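Local atomic coordinates of periplasmic oligopeptide-binding protein (Burkholderia pseudomallei, PDB entry 3ZS6), a protein that probably binds oligopeptides in the periplasm and delivers them to an ABC transporter for uptake into the cell. Residues P348-L353 with G377-L382; K276-A281 with K339-G344; M284-E289 with L366-E371. All coordinates share one frame; numbering follows the deposited sequence.

Contact 1 of 3, residues P348-L353 with G377-L382; sequences PLTFTL and GVTAKL
Leu-353 has CG anti to its backbone N (chi1 171°) and lies beside Leu-382, both pointing the same way, with CD2 of Leu-353 3.9 Å from CD1 of Leu-382. On the other face of the sheet Thr-350 and Thr-379 share a rotamer, OG1 beside the backbone N and CG2 anti to it, and stand shoulder to shoulder with Thr-350 OG1 3.8 Å from Thr-379 CB. The extended chain of Lys-381 crosses Thr-350 obliquely, its CE 4.1 Å from Thr-350 CG2.

The strands run parallel, 29° apart, in straight register from Thr-350/Thr-379 to Leu-353/Leu-382. Phe-351 sits mid-ladder: its N donates to Thr-379 O at 2.7 Å and its O accepts from Lys-381 N. On either side of it, Leu-349 O takes the N-H of Thr-379, and Leu-353 N gives its own to Lys-381 O. Where the ladder begins, one water donates to both Leu-349 O and Gly-377 O and accepts from Thr-379 OG1, tying the strand entrances together.

This is the strand pair of a beta-alpha-beta crossover. The connecting helix 359-376 packs through Ala-365 against Leu-353 and Leu-382, and strand 401-407 touches Phe-351 and Leu-353 through Ile-401.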
ATOM      1  N   PRO A 348      35.132   8.922   0.027  1.00 31.72           N
ATOM      2  CA  PRO A 348      33.895   9.279  -0.682  1.00 35.42           C
ATOM      3  C   PRO A 348      32.920   8.113  -0.822  1.00 30.57           C
ATOM      4  O   PRO A 348      33.337   6.962  -0.939  1.00 27.50           O
ATOM      5  CB  PRO A 348      34.393   9.733  -2.063  1.00 35.66           C
ATOM      6  CG  PRO A 348      35.779   9.157  -2.186  1.00 32.30           C
ATOM      7  CD  PRO A 348      36.329   9.144  -0.800  1.00 31.72           C
ATOM      8  N   LEU A 349      31.627   8.422  -0.819  1.00 27.57           N
ATOM      9  CA  LEU A 349      30.594   7.396  -0.915  1.00 21.26           C
ATOM     10  C   LEU A 349      30.018   7.278  -2.319  1.00 21.67           C
ATOM     11  O   LEU A 349      29.714   8.278  -2.973  1.00 19.20           O
ATOM     12  CB  LEU A 349      29.465   7.687   0.070  1.00 17.62           C
ATOM     13  CG  LEU A 349      29.779   7.501   1.550  1.00 27.23           C
ATOM     14  CD1 LEU A 349      28.688   8.126   2.415  1.00 20.86           C
ATOM     15  CD2 LEU A 349      29.971   6.019   1.867  1.00 25.82           C
ATOM     16  N   THR A 350      29.854   6.040  -2.768  1.00 21.84           N
ATOM     17  CA  THR A 350      29.121   5.762  -3.995  1.00 23.50           C
ATOM     18  C   THR A 350      28.025   4.739  -3.720  1.00 23.49           C
ATOM     19  O   THR A 350      28.290   3.699  -3.119  1.00 24.59           O
ATOM     20  CB  THR A 350      30.058   5.234  -5.092  1.00 26.10           C
ATOM     21  OG1 THR A 350      31.021   6.243  -5.398  1.00 34.01           O
ATOM     22  CG2 THR A 350      29.274   4.896  -6.355  1.00 24.73           C
ATOM     23  N   PHE A 351      26.799   5.051  -4.142  1.00 19.05           N
ATOM     24  CA  PHE A 351      25.668   4.135  -4.014  1.00 21.70           C
ATOM     25  C   PHE A 351      24.992   3.907  -5.359  1.00 22.02           C
ATOM     26  O   PHE A 351      25.135   4.702  -6.285  1.00 28.48           O
ATOM     27  CB  PHE A 351      24.602   4.683  -3.053  1.00 18.74           C
ATOM     28  CG  PHE A 351      25.096   4.935  -1.662  1.00 20.14           C
ATOM     29  CD1 PHE A 351      25.384   3.878  -0.811  1.00 17.38           C
ATOM     30  CD2 PHE A 351      25.269   6.229  -1.204  1.00 17.14           C
ATOM     31  CE1 PHE A 351      25.831   4.106   0.469  1.00 16.87           C
ATOM     32  CE2 PHE A 351      25.722   6.464   0.079  1.00 18.98           C
ATOM     33  CZ  PHE A 351      26.000   5.399   0.916  1.00 19.17           C
ATOM     34  N   THR A 352      24.235   2.819  -5.453  1.00 18.54           N
ATOM     35  CA  THR A 352      23.337   2.620  -6.582  1.00 22.21           C
ATOM     36  C   THR A 352      21.926   3.010  -6.144  1.00 22.40           C
ATOM     37  O   THR A 352      21.470   2.609  -5.068  1.00 17.10           O
ATOM     38  CB  THR A 352      23.381   1.162  -7.082  1.00 23.15           C
ATOM     39  OG1 THR A 352      24.661   0.905  -7.678  1.00 25.73           O
ATOM     40  CG2 THR A 352      22.295   0.905  -8.117  1.00 16.07           C
ATOM     41  N   LEU A 353      21.256   3.823  -6.957  1.00 24.30           N
ATOM     42  CA  LEU A 353      19.878   4.241  -6.678  1.00 20.74           C
ATOM     43  C   LEU A 353      18.922   3.541  -7.645  1.00 22.67           C
ATOM     44  O   LEU A 353      18.886   3.840  -8.843  1.00 20.03           O
ATOM     45  CB  LEU A 353      19.743   5.767  -6.779  1.00 13.28           C
ATOM     46  CG  LEU A 353      18.357   6.427  -6.727  1.00 20.52           C
ATOM     47  CD1 LEU A 353      17.564   5.983  -5.514  1.00 27.44           C
ATOM     48  CD2 LEU A 353      18.489   7.958  -6.746  1.00 19.27           C
ATOM     49  N   GLY A 377      28.968  15.594  -2.459  1.00 23.44           N
ATOM     50  CA  GLY A 377      29.958  14.859  -3.224  1.00 25.47           C
ATOM     51  C   GLY A 377      29.709  13.362  -3.139  1.00 30.84           C
ATOM     52  O   GLY A 377      30.624  12.554  -3.305  1.00 35.02           O
ATOM     53  N   VAL A 378      28.464  12.993  -2.854  1.00 27.41           N
ATOM     54  CA  VAL A 378      28.057  11.591  -2.834  1.00 21.01           C
ATOM     55  C   VAL A 378      27.546  11.173  -4.207  1.00 23.28           C
ATOM     56  O   VAL A 378      26.732  11.873  -4.810  1.00 20.32           O
ATOM     57  CB  VAL A 378      26.959  11.342  -1.774  1.00 20.12           C
ATOM     58  CG1 VAL A 378      26.318   9.977  -1.972  1.00 15.89           C
ATOM     59  CG2 VAL A 378      27.542  11.464  -0.376  1.00 20.06           C
ATOM     60  N   THR A 379      28.018  10.035  -4.702  1.00 20.73           N
ATOM     61  CA  THR A 379      27.633   9.586  -6.033  1.00 19.99           C
ATOM     62  C   THR A 379      26.539   8.518  -5.974  1.00 22.42           C
ATOM     63  O   THR A 379      26.720   7.455  -5.379  1.00 25.24           O
ATOM     64  CB  THR A 379      28.845   9.024  -6.808  1.00 26.44           C
ATOM     65  OG1 THR A 379      29.884  10.010  -6.865  1.00 34.41           O
ATOM     66  CG2 THR A 379      28.449   8.636  -8.221  1.00 23.30           C
ATOM     67  N   ALA A 380      25.399   8.811  -6.587  1.00 21.11           N
ATOM     68  CA  ALA A 380      24.323   7.831  -6.699  1.00 24.16           C
ATOM     69  C   ALA A 380      24.105   7.472  -8.164  1.00 26.46           C
ATOM     70  O   ALA A 380      23.687   8.315  -8.953  1.00 30.67           O
ATOM     71  CB  ALA A 380      23.035   8.372  -6.084  1.00 22.96           C
ATOM     72  N   LYS A 381      24.390   6.222  -8.517  1.00 23.69           N
ATOM     73  CA  LYS A 381      24.213   5.746  -9.882  1.00 21.52           C
ATOM     74  C   LYS A 381      22.794   5.209 -10.075  1.00 24.06           C
ATOM     75  O   LYS A 381      22.340   4.353  -9.316  1.00 22.29           O
ATOM     76  CB  LYS A 381      25.248   4.668 -10.213  1.00 30.10           C
ATOM     77  CG  LYS A 381      26.698   5.146 -10.079  1.00 39.40           C
ATOM     78  CD  LYS A 381      27.702   4.066 -10.455  1.00 47.49           C
ATOM     79  CE  LYS A 381      29.125   4.625 -10.461  1.00 58.50           C
ATOM     80  NZ  LYS A 381      30.179   3.580 -10.656  1.00 62.47           N
ATOM     81  N   LEU A 382      22.103   5.709 -11.097  1.00 17.90           N
ATOM     82  CA  LEU A 382      20.705   5.350 -11.322  1.00 24.81           C
ATOM     83  C   LEU A 382      20.565   4.024 -12.052  1.00 22.69           C
ATOM     84  O   LEU A 382      21.346   3.703 -12.945  1.00 19.27           O
ATOM     85  CB  LEU A 382      19.976   6.449 -12.102  1.00 24.57           C
ATOM     86  CG  LEU A 382      19.247   7.511 -11.278  1.00 25.25           C
ATOM     87  CD1 LEU A 382      20.189   8.167 -10.288  1.00 27.10           C
ATOM     88  CD2 LEU A 382      18.604   8.552 -12.182  1.00 22.41           C
TER
HETATM   89  O   HOH W   1      31.633   9.874  -4.743  1.00 32.90           O

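Contact 2 of 3, residues K276-A281 with K339-G344; sequences KRVREA and KQAGHG
The Schellman motif that closes helix 327-340 brings Gln-340 and Ala-341 up against Arg-277, in the first turn of helix 276-285. Arg-277 reaches out along its chain and then bends at chi3 (-65°), the torsion that places NE. Its guanidinium lies flat on the backbone opposite: Ala-341 CA sits 3.7 Å above the plane, over its centre, while Gln-340 C lies over the same face but offset toward the rim. Gln-340 O comes to 3.2 Å from Arg-277 NH1, yet from over the face, where the N-H points poorly at it, and no hydrogen bond results. The two side chains cross at about a right angle, with the guanidinium and amide planes 55° apart, and a water links them: it accepts from Arg-277 NH1 and donates to Gln-340 OE1. The other polar ends are held from nearby, Arg-277 NH2 by a salt bridge to Asp-275 and Gln-340 NE2 by Asn-336 OD1.

The turn itself depends on Gly-342, which takes a positive phi and sends its N back to Lys-339 O at 2.9 Å. The chain thereby reverses out of the helix and carries His-343 round to the next residue of the facing helix, Val-278. CG2 of Val-278 rests against both Ala-341 and His-343: it meets Ala-341 CB at 3.8 Å and approaches the His-343 ring obliquely, 4.1 Å from CD2. ND1 of the imidazole is hydrogen-bonded to Asn-347 O.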
ATOM      1  N   LYS A 276      23.590   5.865  11.311  1.00 23.27           N
ATOM      2  CA  LYS A 276      22.530   6.870  11.361  1.00 25.86           C
ATOM      3  C   LYS A 276      22.986   8.251  10.876  1.00 21.84           C
ATOM      4  O   LYS A 276      22.210   9.001  10.279  1.00 20.08           O
ATOM      5  CB  LYS A 276      21.983   6.940  12.796  1.00 35.72           C
ATOM      6  CG  LYS A 276      21.260   8.219  13.189  1.00 42.39           C
ATOM      7  CD  LYS A 276      21.093   8.270  14.710  1.00 46.22           C
ATOM      8  CE  LYS A 276      20.223   9.436  15.165  1.00 51.46           C
ATOM      9  NZ  LYS A 276      20.760  10.766  14.757  1.00 57.30           N
ATOM     10  N   ARG A 277      24.246   8.589  11.130  1.00 21.70           N
ATOM     11  CA  ARG A 277      24.776   9.883  10.705  1.00 19.92           C
ATOM     12  C   ARG A 277      24.815  10.014   9.180  1.00 23.43           C
ATOM     13  O   ARG A 277      24.540  11.085   8.635  1.00 23.24           O
ATOM     14  CB  ARG A 277      26.160  10.125  11.310  1.00 25.06           C
ATOM     15  CG  ARG A 277      26.135  10.307  12.832  1.00 26.13           C
ATOM     16  CD  ARG A 277      27.540  10.203  13.421  1.00 22.75           C
ATOM     17  NE  ARG A 277      28.090   8.864  13.229  1.00 22.90           N
ATOM     18  CZ  ARG A 277      29.243   8.448  13.743  1.00 28.47           C
ATOM     19  NH1 ARG A 277      29.971   9.277  14.489  1.00 22.59           N
ATOM     20  NH2 ARG A 277      29.666   7.208  13.509  1.00 22.05           N
ATOM     21  N   VAL A 278      25.158   8.929   8.494  1.00 14.23           N
ATOM     22  CA  VAL A 278      25.145   8.927   7.029  1.00 18.84           C
ATOM     23  C   VAL A 278      23.714   9.065   6.492  1.00 20.61           C
ATOM     24  O   VAL A 278      23.461   9.878   5.599  1.00 20.19           O
ATOM     25  CB  VAL A 278      25.809   7.649   6.445  1.00 22.29           C
ATOM     26  CG1 VAL A 278      25.687   7.624   4.922  1.00 19.76           C
ATOM     27  CG2 VAL A 278      27.281   7.562   6.868  1.00 24.04           C
ATOM     28  N   ARG A 279      22.782   8.288   7.048  1.00 16.98           N
ATOM     29  CA  ARG A 279      21.381   8.329   6.594  1.00 18.90           C
ATOM     30  C   ARG A 279      20.787   9.726   6.769  1.00 20.57           C
ATOM     31  O   ARG A 279      20.121  10.259   5.875  1.00 20.77           O
ATOM     32  CB  ARG A 279      20.519   7.284   7.334  1.00 16.93           C
ATOM     33  CG  ARG A 279      21.038   5.839   7.215  1.00 12.75           C
ATOM     34  CD  ARG A 279      19.986   4.785   7.621  1.00 14.28           C
ATOM     35  NE  ARG A 279      19.608   4.876   9.030  1.00 16.85           N
ATOM     36  CZ  ARG A 279      20.158   4.159  10.010  1.00 22.58           C
ATOM     37  NH1 ARG A 279      21.120   3.275   9.746  1.00 20.72           N
ATOM     38  NH2 ARG A 279      19.737   4.326  11.259  1.00 17.39           N
ATOM     39  N   GLU A 280      21.046  10.311   7.931  1.00 22.35           N
ATOM     40  CA  GLU A 280      20.588  11.646   8.272  1.00 19.56           C
ATOM     41  C   GLU A 280      21.147  12.700   7.313  1.00 22.44           C
ATOM     42  O   GLU A 280      20.416  13.573   6.836  1.00 21.77           O
ATOM     43  CB  GLU A 280      21.020  11.964   9.704  1.00 21.71           C
ATOM     44  CG  GLU A 280      20.505  13.276  10.247  1.00 24.94           C
ATOM     45  CD  GLU A 280      20.935  13.503  11.689  1.00 34.87           C
ATOM     46  OE1 GLU A 280      21.603  12.612  12.263  1.00 40.05           O
ATOM     47  OE2 GLU A 280      20.595  14.563  12.249  1.00 33.55           O
ATOM     48  N   ALA A 281      22.445  12.622   7.037  1.00 20.92           N
ATOM     49  CA  ALA A 281      23.072  13.549   6.096  1.00 21.08           C
ATOM     50  C   ALA A 281      22.390  13.506   4.726  1.00 19.05           C
ATOM     51  O   ALA A 281      22.118  14.543   4.122  1.00 21.19           O
ATOM     52  CB  ALA A 281      24.550  13.232   5.951  1.00 14.84           C
ATOM     53  N   LYS A 339      31.646  13.403   7.833  1.00 25.19           N
ATOM     54  CA  LYS A 339      32.988  13.422   8.403  1.00 28.47           C
ATOM     55  C   LYS A 339      33.000  12.655   9.719  1.00 31.10           C
ATOM     56  O   LYS A 339      33.832  11.770   9.928  1.00 32.18           O
ATOM     57  CB  LYS A 339      33.452  14.864   8.611  1.00 28.67           C
ATOM     58  CG  LYS A 339      34.814  15.005   9.280  1.00 41.39           C
ATOM     59  CD  LYS A 339      35.234  16.473   9.359  1.00 47.66           C
ATOM     60  CE  LYS A 339      36.609  16.633   9.994  1.00 52.08           C
ATOM     61  NZ  LYS A 339      36.967  18.070  10.174  1.00 52.66           N
ATOM     62  N   GLN A 340      32.061  12.990  10.602  1.00 33.46           N
ATOM     63  CA  GLN A 340      31.939  12.308  11.887  1.00 33.78           C
ATOM     64  C   GLN A 340      31.829  10.798  11.700  1.00 30.24           C
ATOM     65  O   GLN A 340      32.345  10.025  12.505  1.00 30.50           O
ATOM     66  CB  GLN A 340      30.728  12.836  12.667  1.00 36.02           C
ATOM     67  CG  GLN A 340      30.877  14.274  13.169  1.00 37.86           C
ATOM     68  CD  GLN A 340      29.578  14.854  13.723  1.00 42.93           C
ATOM     69  OE1 GLN A 340      28.657  14.123  14.093  1.00 37.92           O
ATOM     70  NE2 GLN A 340      29.501  16.182  13.777  1.00 46.77           N
ATOM     71  N   ALA A 341      31.165  10.380  10.628  1.00 24.43           N
ATOM     72  CA  ALA A 341      30.939   8.957  10.378  1.00 24.13           C
ATOM     73  C   ALA A 341      32.110   8.287   9.668  1.00 28.99           C
ATOM     74  O   ALA A 341      32.059   7.092   9.375  1.00 28.86           O
ATOM     75  CB  ALA A 341      29.663   8.759   9.570  1.00 24.78           C
ATOM     76  N   GLY A 342      33.155   9.055   9.375  1.00 31.09           N
ATOM     77  CA  GLY A 342      34.332   8.508   8.722  1.00 31.05           C
ATOM     78  C   GLY A 342      34.220   8.459   7.209  1.00 36.59           C
ATOM     79  O   GLY A 342      34.941   7.708   6.548  1.00 26.17           O
ATOM     80  N   HIS A 343      33.307   9.256   6.660  1.00 37.23           N
ATOM     81  CA  HIS A 343      33.150   9.355   5.210  1.00 35.61           C
ATOM     82  C   HIS A 343      33.312  10.781   4.711  1.00 34.54           C
ATOM     83  O   HIS A 343      32.495  11.272   3.930  1.00 37.59           O
ATOM     84  CB  HIS A 343      31.809   8.777   4.764  1.00 30.37           C
ATOM     85  CG  HIS A 343      31.733   7.294   4.905  1.00 26.33           C
ATOM     86  ND1 HIS A 343      32.454   6.436   4.102  1.00 30.65           N
ATOM     87  CD2 HIS A 343      31.054   6.514   5.778  1.00 24.10           C
ATOM     88  CE1 HIS A 343      32.208   5.190   4.463  1.00 26.58           C
ATOM     89  NE2 HIS A 343      31.360   5.210   5.477  1.00 30.02           N
ATOM     90  N   GLY A 344      34.370  11.437   5.174  1.00 33.27           N
ATOM     91  CA  GLY A 344      34.741  12.743   4.668  1.00 33.11           C
ATOM     92  C   GLY A 344      35.369  12.633   3.291  1.00 31.45           C
ATOM     93  O   GLY A 344      35.257  11.605   2.615  1.00 27.81           O
TER
HETATM   94  O   HOH W   2      29.283  11.896  16.030  1.00 29.33           O

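Contact 3 of 3, residues M284-E289 with L366-E371; sequences MVLDRE and LFAASE
Glu-371 of helix 359-376 reaches across to the backbone of Asp-287, the N-cap residue of helix 288-296, in the tight link that follows helix 276-285. Its CG stands anti to the backbone N, and the chain then bends at chi2 (82°), the torsion that places CD. The carboxylate thus turns toward the link, and OE2 accepts from Asp-287 N at 2.8 Å with its anti lone pair, the one away from the other oxygen; the N-H...O angle is 150°. The same oxygen is close to Asp-287 CB and forms a salt bridge with Lys-375, whose NZ also donates to Val-285 O. This lysine probably helps Glu-371 stay charged in a buried place, with the Asp-287 carboxylate not far off.

The aliphatic part of Glu-371 is covered from two directions. Val-285 and Glu-371 slide past each other heading opposite ways, CG1 of the valine 4.0 Å from CG of the glutamate. Leu-286 crosses Glu-371 obliquely and lays CD2 at 3.8 Å from Glu-371 CB; that methyl also touches Ala-368 CB at 4.1 Å, one helical turn back, and Trp-372 adjoins the leucine as well.

Phe-367, the residue before Ala-368 and about one turn before Glu-371, presents the edge of its ring to the link. The capping side chain of Asp-287 leads away from this helix, and its OD1 accepts from Ile-290 N and, weakly, from Glu-289 N. The backbone oxygen Asp-287 O lies near the plane of the Phe-367 ring, 3.5 Å from CE2.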
ATOM      1  N   MET A 284      18.880  15.270   4.962  1.00 19.28           N
ATOM      2  CA  MET A 284      18.743  16.688   5.275  1.00 22.17           C
ATOM      3  C   MET A 284      19.172  17.604   4.137  1.00 18.77           C
ATOM      4  O   MET A 284      18.831  18.780   4.122  1.00 24.67           O
ATOM      5  CB  MET A 284      19.502  17.040   6.564  1.00 27.48           C
ATOM      6  CG  MET A 284      21.007  17.015   6.440  1.00 30.74           C
ATOM      7  SD  MET A 284      21.814  17.238   8.044  1.00 49.18           S
ATOM      8  CE  MET A 284      20.988  18.703   8.655  1.00 17.19           C
ATOM      9  N   VAL A 285      19.909  17.067   3.174  1.00 17.16           N
ATOM     10  CA  VAL A 285      20.375  17.885   2.057  1.00 21.70           C
ATOM     11  C   VAL A 285      19.354  18.038   0.908  1.00 22.62           C
ATOM     12  O   VAL A 285      19.399  19.016   0.157  1.00 17.92           O
ATOM     13  CB  VAL A 285      21.725  17.359   1.535  1.00 27.67           C
ATOM     14  CG1 VAL A 285      21.941  17.751   0.099  1.00 39.09           C
ATOM     15  CG2 VAL A 285      22.868  17.865   2.434  1.00 25.45           C
ATOM     16  N   LEU A 286      18.429  17.087   0.783  1.00 15.71           N
ATOM     17  CA  LEU A 286      17.429  17.136  -0.287  1.00 20.27           C
ATOM     18  C   LEU A 286      16.411  18.265  -0.085  1.00 21.52           C
ATOM     19  O   LEU A 286      15.785  18.370   0.967  1.00 24.61           O
ATOM     20  CB  LEU A 286      16.687  15.798  -0.409  1.00 16.22           C
ATOM     21  CG  LEU A 286      17.485  14.511  -0.607  1.00 23.22           C
ATOM     22  CD1 LEU A 286      16.566  13.301  -0.418  1.00 22.86           C
ATOM     23  CD2 LEU A 286      18.174  14.466  -1.970  1.00 18.77           C
ATOM     24  N   ASP A 287      16.239  19.093  -1.110  1.00 22.78           N
ATOM     25  CA  ASP A 287      15.299  20.211  -1.056  1.00 18.67           C
ATOM     26  C   ASP A 287      13.918  19.760  -1.545  1.00 19.38           C
ATOM     27  O   ASP A 287      13.655  19.736  -2.752  1.00 15.93           O
ATOM     28  CB  ASP A 287      15.826  21.358  -1.921  1.00 17.59           C
ATOM     29  CG  ASP A 287      15.135  22.678  -1.633  1.00 24.23           C
ATOM     30  OD1 ASP A 287      13.940  22.665  -1.268  1.00 26.39           O
ATOM     31  OD2 ASP A 287      15.797  23.730  -1.785  1.00 27.08           O
ATOM     32  N   ARG A 288      13.045  19.406  -0.603  1.00 17.12           N
ATOM     33  CA  ARG A 288      11.731  18.854  -0.926  1.00 20.02           C
ATOM     34  C   ARG A 288      10.766  19.935  -1.415  1.00 23.42           C
ATOM     35  O   ARG A 288       9.736  19.640  -2.030  1.00 19.94           O
ATOM     36  CB  ARG A 288      11.148  18.132   0.291  1.00 18.87           C
ATOM     37  CG  ARG A 288      12.002  16.961   0.800  1.00 19.75           C
ATOM     38  CD  ARG A 288      11.652  16.637   2.255  1.00 17.54           C
ATOM     39  NE  ARG A 288      12.435  15.522   2.771  1.00 15.49           N
ATOM     40  CZ  ARG A 288      13.744  15.582   3.016  1.00 18.38           C
ATOM     41  NH1 ARG A 288      14.422  16.706   2.770  1.00 12.72           N
ATOM     42  NH2 ARG A 288      14.381  14.510   3.485  1.00 15.25           N
ATOM     43  N   GLU A 289      11.106  21.188  -1.135  1.00 18.20           N
ATOM     44  CA  GLU A 289      10.295  22.307  -1.581  1.00 23.40           C
ATOM     45  C   GLU A 289      10.435  22.453  -3.093  1.00 24.32           C
ATOM     46  O   GLU A 289       9.439  22.546  -3.810  1.00 22.03           O
ATOM     47  CB  GLU A 289      10.712  23.596  -0.864  1.00 29.83           C
ATOM     48  CG  GLU A 289       9.538  24.464  -0.443  1.00 41.83           C
ATOM     49  CD  GLU A 289       8.672  24.885  -1.617  1.00 52.12           C
ATOM     50  OE1 GLU A 289       9.227  25.123  -2.710  0.33 52.66           O
ATOM     51  OE2 GLU A 289       7.436  24.975  -1.448  0.57 55.28           O
ATOM     52  N   LEU A 366      16.859  11.544 -10.607  1.00 16.87           N
ATOM     53  CA  LEU A 366      17.854  12.454 -11.169  1.00 16.37           C
ATOM     54  C   LEU A 366      18.066  13.655 -10.247  1.00 23.31           C
ATOM     55  O   LEU A 366      19.190  14.143 -10.079  1.00 16.00           O
ATOM     56  CB  LEU A 366      17.433  12.924 -12.571  1.00 16.49           C
ATOM     57  CG  LEU A 366      17.673  11.904 -13.689  1.00 24.34           C
ATOM     58  CD1 LEU A 366      16.898  12.246 -14.971  1.00 25.36           C
ATOM     59  CD2 LEU A 366      19.166  11.756 -13.977  1.00 21.37           C
ATOM     60  N   PHE A 367      16.975  14.132  -9.655  1.00 23.34           N
ATOM     61  CA  PHE A 367      17.054  15.240  -8.713  1.00 22.64           C
ATOM     62  C   PHE A 367      17.864  14.861  -7.475  1.00 20.26           C
ATOM     63  O   PHE A 367      18.776  15.584  -7.084  1.00 21.03           O
ATOM     64  CB  PHE A 367      15.657  15.715  -8.303  1.00 21.05           C
ATOM     65  CG  PHE A 367      15.674  16.861  -7.326  1.00 20.25           C
ATOM     66  CD1 PHE A 367      16.089  18.122  -7.729  1.00 26.40           C
ATOM     67  CD2 PHE A 367      15.272  16.677  -6.011  1.00 21.26           C
ATOM     68  CE1 PHE A 367      16.112  19.180  -6.836  1.00 29.37           C
ATOM     69  CE2 PHE A 367      15.284  17.733  -5.110  1.00 22.21           C
ATOM     70  CZ  PHE A 367      15.706  18.985  -5.522  1.00 23.69           C
ATOM     71  N   ALA A 368      17.528  13.730  -6.861  1.00 15.89           N
ATOM     72  CA  ALA A 368      18.268  13.248  -5.694  1.00 15.13           C
ATOM     73  C   ALA A 368      19.757  13.085  -5.989  1.00 19.57           C
ATOM     74  O   ALA A 368      20.614  13.528  -5.216  1.00 20.53           O
ATOM     75  CB  ALA A 368      17.678  11.931  -5.178  1.00 16.70           C
ATOM     76  N   ALA A 369      20.062  12.438  -7.106  1.00 16.93           N
ATOM     77  CA  ALA A 369      21.446  12.243  -7.509  1.00 16.23           C
ATOM     78  C   ALA A 369      22.209  13.571  -7.584  1.00 21.47           C
ATOM     79  O   ALA A 369      23.312  13.686  -7.051  1.00 22.02           O
ATOM     80  CB  ALA A 369      21.512  11.503  -8.845  1.00 15.25           C
ATOM     81  N   SER A 370      21.627  14.575  -8.239  1.00 21.36           N
ATOM     82  CA  SER A 370      22.327  15.847  -8.419  1.00 22.69           C
ATOM     83  C   SER A 370      22.472  16.568  -7.082  1.00 20.32           C
ATOM     84  O   SER A 370      23.509  17.156  -6.778  1.00 21.98           O
ATOM     85  CB  SER A 370      21.617  16.740  -9.448  1.00 29.97           C
ATOM     86  OG  SER A 370      20.518  17.421  -8.874  1.00 35.25           O
ATOM     87  N   GLU A 371      21.417  16.509  -6.284  1.00 18.80           N
ATOM     88  CA  GLU A 371      21.426  17.084  -4.948  1.00 23.58           C
ATOM     89  C   GLU A 371      22.581  16.500  -4.119  1.00 26.71           C
ATOM     90  O   GLU A 371      23.379  17.237  -3.517  1.00 24.37           O
ATOM     91  CB  GLU A 371      20.085  16.791  -4.281  1.00 28.77           C
ATOM     92  CG  GLU A 371      19.655  17.800  -3.238  1.00 40.04           C
ATOM     93  CD  GLU A 371      19.005  19.042  -3.832  1.00 32.55           C
ATOM     94  OE1 GLU A 371      19.462  19.528  -4.888  1.00 29.50           O
ATOM     95  OE2 GLU A 371      18.041  19.539  -3.220  1.00 32.92           O
TER

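How the contacts relate
All three contacts lie in one lobe of the protein, on the same side of the chain's centre, their centres about 13 to 17 Å apart. Contact 1 is the strand pair of the unit 350-356, 359-376, 379-385, and contact 3 uses the helix of that same unit. Contacts 2 and 3 merely adjoin in sequence, at the start and end of helix 276-285. Along the chain contact 2 closes before contact 1 opens, whereas contact 3 crosses both. Contact 1 also packs directly on both others: Leu-349 meets His-343 and Val-278, and Leu-382 meets Leu-366 and Ala-369. Helix 276-285 is therefore tied both to helix 327-340 and to the crossover helix beside the sheet.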